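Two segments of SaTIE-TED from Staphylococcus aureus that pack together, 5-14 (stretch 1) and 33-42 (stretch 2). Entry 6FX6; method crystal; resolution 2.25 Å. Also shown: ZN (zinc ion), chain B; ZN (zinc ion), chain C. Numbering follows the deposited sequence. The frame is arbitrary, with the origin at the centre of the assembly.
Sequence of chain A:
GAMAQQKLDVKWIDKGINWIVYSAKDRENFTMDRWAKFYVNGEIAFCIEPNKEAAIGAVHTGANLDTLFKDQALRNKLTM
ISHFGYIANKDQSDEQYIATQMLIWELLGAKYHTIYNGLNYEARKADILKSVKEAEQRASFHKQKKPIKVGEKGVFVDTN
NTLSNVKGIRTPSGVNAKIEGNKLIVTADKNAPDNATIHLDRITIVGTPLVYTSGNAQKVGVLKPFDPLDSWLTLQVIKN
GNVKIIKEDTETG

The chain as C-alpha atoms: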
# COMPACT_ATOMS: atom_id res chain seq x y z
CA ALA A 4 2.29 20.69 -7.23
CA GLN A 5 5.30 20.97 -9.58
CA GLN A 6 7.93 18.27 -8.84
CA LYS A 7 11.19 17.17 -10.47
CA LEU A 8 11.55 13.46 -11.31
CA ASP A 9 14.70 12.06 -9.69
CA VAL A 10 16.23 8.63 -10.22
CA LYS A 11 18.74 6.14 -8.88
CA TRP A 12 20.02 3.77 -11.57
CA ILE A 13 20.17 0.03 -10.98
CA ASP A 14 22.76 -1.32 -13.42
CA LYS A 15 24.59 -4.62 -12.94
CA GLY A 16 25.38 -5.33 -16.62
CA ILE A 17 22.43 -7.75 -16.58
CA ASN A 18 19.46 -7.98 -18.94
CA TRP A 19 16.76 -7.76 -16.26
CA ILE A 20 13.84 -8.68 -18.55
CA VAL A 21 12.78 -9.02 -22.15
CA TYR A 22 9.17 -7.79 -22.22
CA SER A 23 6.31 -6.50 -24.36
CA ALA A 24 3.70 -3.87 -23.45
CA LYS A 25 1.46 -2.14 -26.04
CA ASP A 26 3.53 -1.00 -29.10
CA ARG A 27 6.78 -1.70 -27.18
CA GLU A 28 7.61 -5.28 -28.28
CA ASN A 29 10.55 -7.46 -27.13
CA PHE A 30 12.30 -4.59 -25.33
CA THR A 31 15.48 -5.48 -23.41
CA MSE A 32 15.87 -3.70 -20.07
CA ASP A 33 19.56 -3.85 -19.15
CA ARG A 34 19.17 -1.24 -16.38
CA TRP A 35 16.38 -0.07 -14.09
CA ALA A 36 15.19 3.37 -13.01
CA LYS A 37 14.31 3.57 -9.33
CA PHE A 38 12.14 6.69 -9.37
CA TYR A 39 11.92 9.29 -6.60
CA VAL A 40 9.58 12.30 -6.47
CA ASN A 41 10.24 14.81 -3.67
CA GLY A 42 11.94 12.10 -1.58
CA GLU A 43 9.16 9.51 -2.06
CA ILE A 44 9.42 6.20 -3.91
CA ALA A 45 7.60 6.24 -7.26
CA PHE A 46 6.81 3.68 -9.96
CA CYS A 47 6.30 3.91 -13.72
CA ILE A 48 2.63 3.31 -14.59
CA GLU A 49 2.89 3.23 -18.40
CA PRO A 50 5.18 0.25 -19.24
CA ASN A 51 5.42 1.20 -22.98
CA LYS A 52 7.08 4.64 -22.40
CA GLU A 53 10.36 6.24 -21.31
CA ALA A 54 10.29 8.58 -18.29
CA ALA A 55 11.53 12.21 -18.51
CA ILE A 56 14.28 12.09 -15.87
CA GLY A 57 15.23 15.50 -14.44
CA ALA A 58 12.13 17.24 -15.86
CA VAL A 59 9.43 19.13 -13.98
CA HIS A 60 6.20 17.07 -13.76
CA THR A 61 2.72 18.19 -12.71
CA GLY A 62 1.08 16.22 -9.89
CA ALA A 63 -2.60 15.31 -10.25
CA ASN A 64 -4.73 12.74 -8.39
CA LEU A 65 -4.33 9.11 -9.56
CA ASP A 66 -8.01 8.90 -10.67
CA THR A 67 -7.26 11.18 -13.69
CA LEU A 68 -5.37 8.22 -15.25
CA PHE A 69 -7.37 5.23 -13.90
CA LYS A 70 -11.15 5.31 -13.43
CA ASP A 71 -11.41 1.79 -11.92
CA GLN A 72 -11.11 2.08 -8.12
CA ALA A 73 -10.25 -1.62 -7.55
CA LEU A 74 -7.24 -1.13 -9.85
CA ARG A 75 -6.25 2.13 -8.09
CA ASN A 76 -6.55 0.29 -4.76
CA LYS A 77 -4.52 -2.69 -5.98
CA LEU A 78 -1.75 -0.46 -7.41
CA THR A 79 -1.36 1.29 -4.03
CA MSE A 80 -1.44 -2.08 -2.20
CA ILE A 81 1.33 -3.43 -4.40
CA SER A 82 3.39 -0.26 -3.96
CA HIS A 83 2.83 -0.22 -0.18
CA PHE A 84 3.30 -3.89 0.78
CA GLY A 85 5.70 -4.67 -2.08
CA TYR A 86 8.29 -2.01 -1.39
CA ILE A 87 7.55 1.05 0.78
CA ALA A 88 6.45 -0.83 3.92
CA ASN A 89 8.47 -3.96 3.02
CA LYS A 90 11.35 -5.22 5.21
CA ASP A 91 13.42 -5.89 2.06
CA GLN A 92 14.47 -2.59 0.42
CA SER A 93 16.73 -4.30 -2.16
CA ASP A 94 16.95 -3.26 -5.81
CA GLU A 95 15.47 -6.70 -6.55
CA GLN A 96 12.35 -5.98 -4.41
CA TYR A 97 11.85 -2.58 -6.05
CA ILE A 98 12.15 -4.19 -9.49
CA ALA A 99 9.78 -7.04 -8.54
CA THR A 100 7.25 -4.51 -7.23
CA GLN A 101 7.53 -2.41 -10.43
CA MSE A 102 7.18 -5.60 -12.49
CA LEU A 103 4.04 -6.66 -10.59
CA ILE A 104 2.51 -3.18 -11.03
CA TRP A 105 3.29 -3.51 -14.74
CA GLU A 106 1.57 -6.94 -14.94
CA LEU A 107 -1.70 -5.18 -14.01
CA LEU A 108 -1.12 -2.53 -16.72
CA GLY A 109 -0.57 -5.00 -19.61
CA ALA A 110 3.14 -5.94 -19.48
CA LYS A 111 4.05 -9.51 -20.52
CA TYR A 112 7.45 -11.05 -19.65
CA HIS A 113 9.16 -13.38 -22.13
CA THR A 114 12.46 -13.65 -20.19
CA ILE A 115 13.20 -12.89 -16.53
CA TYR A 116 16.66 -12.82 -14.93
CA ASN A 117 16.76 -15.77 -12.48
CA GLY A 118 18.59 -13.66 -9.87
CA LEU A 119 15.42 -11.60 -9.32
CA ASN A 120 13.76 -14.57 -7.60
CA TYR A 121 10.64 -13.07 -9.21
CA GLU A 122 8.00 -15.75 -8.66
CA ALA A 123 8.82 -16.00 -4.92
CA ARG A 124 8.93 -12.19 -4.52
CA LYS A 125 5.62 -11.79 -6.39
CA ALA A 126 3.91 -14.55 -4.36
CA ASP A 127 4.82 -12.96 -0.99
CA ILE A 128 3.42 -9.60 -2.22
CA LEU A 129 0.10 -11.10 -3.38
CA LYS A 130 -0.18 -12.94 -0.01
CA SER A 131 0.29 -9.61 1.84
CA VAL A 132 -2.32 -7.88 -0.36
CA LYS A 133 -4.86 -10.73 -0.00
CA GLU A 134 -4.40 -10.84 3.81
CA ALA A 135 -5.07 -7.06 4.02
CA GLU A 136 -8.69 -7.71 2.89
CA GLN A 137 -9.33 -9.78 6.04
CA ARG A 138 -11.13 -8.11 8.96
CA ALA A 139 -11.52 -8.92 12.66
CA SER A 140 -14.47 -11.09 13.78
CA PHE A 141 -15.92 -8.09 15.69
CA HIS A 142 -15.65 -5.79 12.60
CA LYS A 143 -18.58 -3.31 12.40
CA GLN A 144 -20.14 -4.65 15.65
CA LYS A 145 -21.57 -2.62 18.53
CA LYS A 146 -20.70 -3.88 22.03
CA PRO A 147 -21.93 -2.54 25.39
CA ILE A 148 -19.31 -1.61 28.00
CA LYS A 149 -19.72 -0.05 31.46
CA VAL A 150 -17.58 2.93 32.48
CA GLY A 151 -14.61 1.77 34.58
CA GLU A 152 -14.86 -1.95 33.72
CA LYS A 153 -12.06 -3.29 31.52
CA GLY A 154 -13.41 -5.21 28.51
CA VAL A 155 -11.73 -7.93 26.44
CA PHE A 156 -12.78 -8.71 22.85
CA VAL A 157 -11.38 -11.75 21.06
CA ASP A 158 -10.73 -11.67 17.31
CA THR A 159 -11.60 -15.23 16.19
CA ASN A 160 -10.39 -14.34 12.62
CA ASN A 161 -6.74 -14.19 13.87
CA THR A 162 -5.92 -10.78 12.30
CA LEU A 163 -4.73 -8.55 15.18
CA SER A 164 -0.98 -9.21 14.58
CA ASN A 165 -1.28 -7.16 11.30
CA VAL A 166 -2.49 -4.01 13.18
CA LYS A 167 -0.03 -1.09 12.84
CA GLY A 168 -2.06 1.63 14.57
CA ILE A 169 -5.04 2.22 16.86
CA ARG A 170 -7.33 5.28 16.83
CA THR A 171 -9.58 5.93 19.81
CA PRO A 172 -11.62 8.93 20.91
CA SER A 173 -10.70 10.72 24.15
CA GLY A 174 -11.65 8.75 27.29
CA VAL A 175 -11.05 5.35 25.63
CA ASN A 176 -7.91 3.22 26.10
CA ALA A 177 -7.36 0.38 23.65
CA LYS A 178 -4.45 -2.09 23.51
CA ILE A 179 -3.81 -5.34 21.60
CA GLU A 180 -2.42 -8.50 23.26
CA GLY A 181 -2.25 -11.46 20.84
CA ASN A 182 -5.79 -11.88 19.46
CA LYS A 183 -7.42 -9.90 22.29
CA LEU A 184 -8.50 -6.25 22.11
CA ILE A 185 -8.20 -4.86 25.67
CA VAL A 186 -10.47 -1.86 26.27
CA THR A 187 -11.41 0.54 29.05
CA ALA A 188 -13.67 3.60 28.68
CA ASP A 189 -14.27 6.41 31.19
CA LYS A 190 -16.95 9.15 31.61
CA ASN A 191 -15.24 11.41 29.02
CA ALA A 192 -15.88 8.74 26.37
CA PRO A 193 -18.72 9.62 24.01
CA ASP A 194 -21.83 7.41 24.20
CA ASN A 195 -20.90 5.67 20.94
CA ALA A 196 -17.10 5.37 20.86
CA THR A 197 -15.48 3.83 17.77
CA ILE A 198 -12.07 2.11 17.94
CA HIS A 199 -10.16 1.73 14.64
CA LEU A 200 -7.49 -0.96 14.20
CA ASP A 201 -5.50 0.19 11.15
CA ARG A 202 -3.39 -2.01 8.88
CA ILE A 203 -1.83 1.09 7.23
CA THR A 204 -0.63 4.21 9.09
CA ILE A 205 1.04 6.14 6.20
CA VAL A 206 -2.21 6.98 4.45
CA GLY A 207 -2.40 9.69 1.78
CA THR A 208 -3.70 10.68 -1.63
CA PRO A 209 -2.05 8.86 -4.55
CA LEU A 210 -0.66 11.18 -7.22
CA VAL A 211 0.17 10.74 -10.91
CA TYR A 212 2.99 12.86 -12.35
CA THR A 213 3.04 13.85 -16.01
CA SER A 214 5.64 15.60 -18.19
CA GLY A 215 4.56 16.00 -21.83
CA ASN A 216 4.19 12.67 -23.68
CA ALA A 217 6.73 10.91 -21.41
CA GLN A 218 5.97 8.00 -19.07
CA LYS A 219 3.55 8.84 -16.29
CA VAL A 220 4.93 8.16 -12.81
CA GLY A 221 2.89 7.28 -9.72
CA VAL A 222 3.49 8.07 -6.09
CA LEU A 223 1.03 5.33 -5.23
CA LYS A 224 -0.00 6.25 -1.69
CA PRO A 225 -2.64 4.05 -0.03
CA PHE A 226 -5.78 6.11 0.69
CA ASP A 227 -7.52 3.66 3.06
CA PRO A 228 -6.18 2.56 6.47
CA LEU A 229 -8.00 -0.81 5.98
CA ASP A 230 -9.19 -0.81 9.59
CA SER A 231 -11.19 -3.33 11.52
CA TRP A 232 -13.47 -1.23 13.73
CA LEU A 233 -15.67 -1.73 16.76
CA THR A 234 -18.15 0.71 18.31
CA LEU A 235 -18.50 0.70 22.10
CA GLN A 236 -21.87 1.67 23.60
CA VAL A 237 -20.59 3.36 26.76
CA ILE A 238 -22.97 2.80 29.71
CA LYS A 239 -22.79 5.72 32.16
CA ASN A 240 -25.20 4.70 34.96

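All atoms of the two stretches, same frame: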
# COMPACT_ATOMS: atom_id res chain seq x y z
N GLN A 5 4.27 21.18 -8.56
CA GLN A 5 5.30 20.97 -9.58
C GLN A 5 6.49 20.25 -8.92
O GLN A 5 7.05 20.76 -7.95
CB GLN A 5 5.78 22.30 -10.18
CG GLN A 5 4.69 23.30 -10.59
CD GLN A 5 3.93 22.92 -11.85
OE1 GLN A 5 4.07 21.82 -12.39
NE2 GLN A 5 3.10 23.84 -12.32
N GLN A 6 6.84 19.07 -9.42
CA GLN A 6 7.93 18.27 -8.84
C GLN A 6 8.86 17.70 -9.90
O GLN A 6 8.42 17.25 -10.97
CB GLN A 6 7.35 17.11 -8.01
CG GLN A 6 6.44 17.52 -6.85
CD GLN A 6 7.14 18.32 -5.76
OE1 GLN A 6 8.36 18.26 -5.61
NE2 GLN A 6 6.36 19.06 -4.99
N LYS A 7 10.16 17.71 -9.60
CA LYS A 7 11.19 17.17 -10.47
C LYS A 7 11.27 15.65 -10.28
O LYS A 7 11.22 15.17 -9.15
CB LYS A 7 12.54 17.81 -10.14
CG LYS A 7 13.57 17.73 -11.25
CD LYS A 7 14.81 18.58 -10.94
CE LYS A 7 14.57 20.06 -11.20
NZ LYS A 7 15.67 20.91 -10.66
N LEU A 8 11.36 14.91 -11.38
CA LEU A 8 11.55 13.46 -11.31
C LEU A 8 13.03 13.15 -11.12
O LEU A 8 13.86 13.49 -11.98
CB LEU A 8 11.04 12.77 -12.59
CG LEU A 8 11.17 11.25 -12.69
CD1 LEU A 8 10.45 10.56 -11.54
CD2 LEU A 8 10.63 10.76 -14.03
N ASP A 9 13.35 12.53 -9.99
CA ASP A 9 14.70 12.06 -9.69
C ASP A 9 14.77 10.55 -9.89
O ASP A 9 13.75 9.88 -9.98
CB ASP A 9 15.10 12.41 -8.25
CG ASP A 9 15.08 13.91 -7.98
OD1 ASP A 9 15.41 14.71 -8.89
OD2 ASP A 9 14.74 14.30 -6.84
N VAL A 10 15.99 10.04 -9.95
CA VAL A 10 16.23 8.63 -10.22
C VAL A 10 17.49 8.15 -9.51
O VAL A 10 18.39 8.93 -9.24
CB VAL A 10 16.38 8.38 -11.75
CG1 VAL A 10 17.64 9.05 -12.31
CG2 VAL A 10 16.37 6.89 -12.08
N LYS A 11 17.52 6.85 -9.19
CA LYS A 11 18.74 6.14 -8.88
C LYS A 11 18.80 4.94 -9.81
O LYS A 11 17.85 4.16 -9.88
CB LYS A 11 18.79 5.73 -7.41
CG LYS A 11 18.97 6.94 -6.49
CD LYS A 11 19.57 6.59 -5.13
CE LYS A 11 18.51 6.22 -4.11
NZ LYS A 11 19.08 6.10 -2.74
N TRP A 12 19.89 4.81 -10.55
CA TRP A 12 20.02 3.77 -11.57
C TRP A 12 20.46 2.46 -10.95
O TRP A 12 21.37 2.43 -10.12
CB TRP A 12 21.00 4.20 -12.66
CG TRP A 12 20.49 5.36 -13.47
CD1 TRP A 12 20.94 6.64 -13.44
CD2 TRP A 12 19.41 5.33 -14.41
NE1 TRP A 12 20.21 7.42 -14.31
CE2 TRP A 12 19.27 6.63 -14.92
CE3 TRP A 12 18.56 4.32 -14.88
CZ2 TRP A 12 18.31 6.96 -15.88
CZ3 TRP A 12 17.60 4.65 -15.83
CH2 TRP A 12 17.48 5.96 -16.32
N ILE A 13 19.80 1.38 -11.35
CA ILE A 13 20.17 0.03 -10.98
C ILE A 13 20.75 -0.60 -12.24
O ILE A 13 20.02 -0.89 -13.19
CB ILE A 13 18.94 -0.76 -10.49
CG1 ILE A 13 18.34 -0.08 -9.24
CG2 ILE A 13 19.30 -2.21 -10.20
CD1 ILE A 13 16.91 -0.48 -8.94
N ASP A 14 22.06 -0.79 -12.26
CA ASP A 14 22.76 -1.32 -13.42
C ASP A 14 23.82 -2.31 -12.94
O ASP A 14 24.77 -1.92 -12.27
CB ASP A 14 23.39 -0.18 -14.24
CG ASP A 14 24.02 -0.65 -15.55
OD1 ASP A 14 23.73 -1.78 -15.99
OD2 ASP A 14 24.79 0.12 -16.15
N ASP A 33 18.25 -3.54 -19.75
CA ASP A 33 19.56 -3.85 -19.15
C ASP A 33 19.98 -2.85 -18.05
O ASP A 33 21.13 -2.84 -17.62
CB ASP A 33 20.63 -3.99 -20.24
CG ASP A 33 20.90 -2.70 -21.01
OD1 ASP A 33 20.11 -1.74 -20.93
OD2 ASP A 33 21.91 -2.66 -21.72
N ARG A 34 19.03 -2.03 -17.60
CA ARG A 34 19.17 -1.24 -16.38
C ARG A 34 17.77 -0.91 -15.90
O ARG A 34 16.78 -1.13 -16.61
CB ARG A 34 19.97 0.04 -16.62
CG ARG A 34 19.40 0.92 -17.72
CD ARG A 34 19.85 2.37 -17.62
NE ARG A 34 19.01 3.23 -18.46
CZ ARG A 34 19.28 4.49 -18.81
NH1 ARG A 34 18.40 5.15 -19.57
NH2 ARG A 34 20.40 5.10 -18.42
N TRP A 35 17.68 -0.35 -14.69
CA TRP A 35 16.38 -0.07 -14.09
C TRP A 35 16.38 1.26 -13.36
O TRP A 35 17.28 1.54 -12.55
CB TRP A 35 15.97 -1.20 -13.14
CG TRP A 35 14.51 -1.41 -13.14
CD1 TRP A 35 13.58 -0.61 -12.55
CD2 TRP A 35 13.79 -2.47 -13.77
NE1 TRP A 35 12.33 -1.10 -12.77
CE2 TRP A 35 12.42 -2.25 -13.51
CE3 TRP A 35 14.16 -3.59 -14.51
CZ2 TRP A 35 11.42 -3.11 -13.98
CZ3 TRP A 35 13.17 -4.45 -14.98
CH2 TRP A 35 11.81 -4.20 -14.71
N ALA A 36 15.37 2.07 -13.65
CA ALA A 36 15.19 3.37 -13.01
C ALA A 36 14.40 3.17 -11.73
O ALA A 36 13.26 2.70 -11.77
CB ALA A 36 14.46 4.33 -13.94
N LYS A 37 15.02 3.49 -10.60
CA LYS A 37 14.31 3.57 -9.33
C LYS A 37 13.92 5.03 -9.15
O LYS A 37 14.76 5.87 -8.83
CB LYS A 37 15.19 3.09 -8.17
CG LYS A 37 14.45 2.95 -6.85
CD LYS A 37 15.42 2.63 -5.73
CE LYS A 37 14.68 2.36 -4.43
NZ LYS A 37 15.63 2.19 -3.30
N PHE A 38 12.64 5.31 -9.35
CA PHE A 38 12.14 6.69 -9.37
C PHE A 38 11.89 7.25 -7.98
O PHE A 38 11.38 6.55 -7.10
CB PHE A 38 10.83 6.77 -10.17
CG PHE A 38 10.96 6.37 -11.61
CD1 PHE A 38 11.63 7.18 -12.52
CD2 PHE A 38 10.40 5.17 -12.07
CE1 PHE A 38 11.74 6.82 -13.86
CE2 PHE A 38 10.51 4.80 -13.41
CZ PHE A 38 11.18 5.62 -14.30
N TYR A 39 12.25 8.51 -7.80
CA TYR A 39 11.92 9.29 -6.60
C TYR A 39 11.23 10.58 -7.04
O TYR A 39 11.63 11.17 -8.03
CB TYR A 39 13.18 9.64 -5.80
CG TYR A 39 13.83 8.45 -5.12
CD1 TYR A 39 14.61 7.55 -5.85
CD2 TYR A 39 13.69 8.24 -3.75
CE1 TYR A 39 15.21 6.47 -5.24
CE2 TYR A 39 14.30 7.16 -3.12
CZ TYR A 39 15.05 6.28 -3.87
OH TYR A 39 15.65 5.20 -3.26
N VAL A 40 10.21 10.99 -6.29
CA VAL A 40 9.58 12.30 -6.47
C VAL A 40 9.47 12.95 -5.10
O VAL A 40 8.77 12.43 -4.23
CB VAL A 40 8.17 12.21 -7.12
CG1 VAL A 40 7.60 13.60 -7.35
CG2 VAL A 40 8.23 11.42 -8.42
N ASN A 41 10.18 14.06 -4.93
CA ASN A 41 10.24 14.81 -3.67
C ASN A 41 10.55 13.92 -2.45
O ASN A 41 9.92 14.03 -1.41
CB ASN A 41 8.95 15.62 -3.47
CG ASN A 41 9.17 16.87 -2.62
OD1 ASN A 41 8.39 17.15 -1.71
ND2 ASN A 41 10.22 17.62 -2.91
N GLY A 42 11.54 13.04 -2.62
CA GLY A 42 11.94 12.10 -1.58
C GLY A 42 11.20 10.77 -1.55
O GLY A 42 11.69 9.83 -0.94
ZN ZN B . 25.19 1.93 -15.42
ZN ZN C . 20.51 0.03 -21.68
O HOH W 1 12.03 15.17 -6.61
O HOH W 2 13.58 13.01 -4.81
O HOH W 3 23.42 3.14 -15.47
O HOH W 4 19.02 1.47 -20.94

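The guanidinium of Arg 34 lies flat on the indole of Trp 12, their planes 13° apart, with Arg 34 CZ over the face of the six-membered ring and Arg 34 NE 3.3 Å from Trp 12 CZ3. This cation-pi stack suits an exposed site: the planar cation covers the aromatic surface while remaining open to solvent.

Behind it runs an antiparallel ladder. Backbone amide and carbonyl groups pair reciprocally at Asp 9 and Tyr 39, Lys 11 and Lys 37, and Ile 13 and Trp 35; the last pair is tight, with Ile 13 N to Trp 35 O and Trp 35 N to Ile 13 O both 2.8 Å.

Side chains alternate between the two faces. On one, Leu 8 CD1 packs 3.7 Å from Phe 38 CD1 and 3.9 Å from Val 40 CG2, a buried apolar cluster. Farther along, the small methyl Ala 36 CB touches both Val 10 CG2 and Trp 12 CZ3, 3.7 Å from each.

The other face is mixed. Ile 13 and Trp 35 are buried, whereas Lys 37 extends all-trans, and its NZ donates to Tyr 39 OH (3.0 Å); the aliphatic Lys 11 CE approaches that same OH at 3.2 Å.

Near the Asp 9 end of the ladder, water 1 bridges Lys 7 O, Asp 9 OD2 and Asn 41 N.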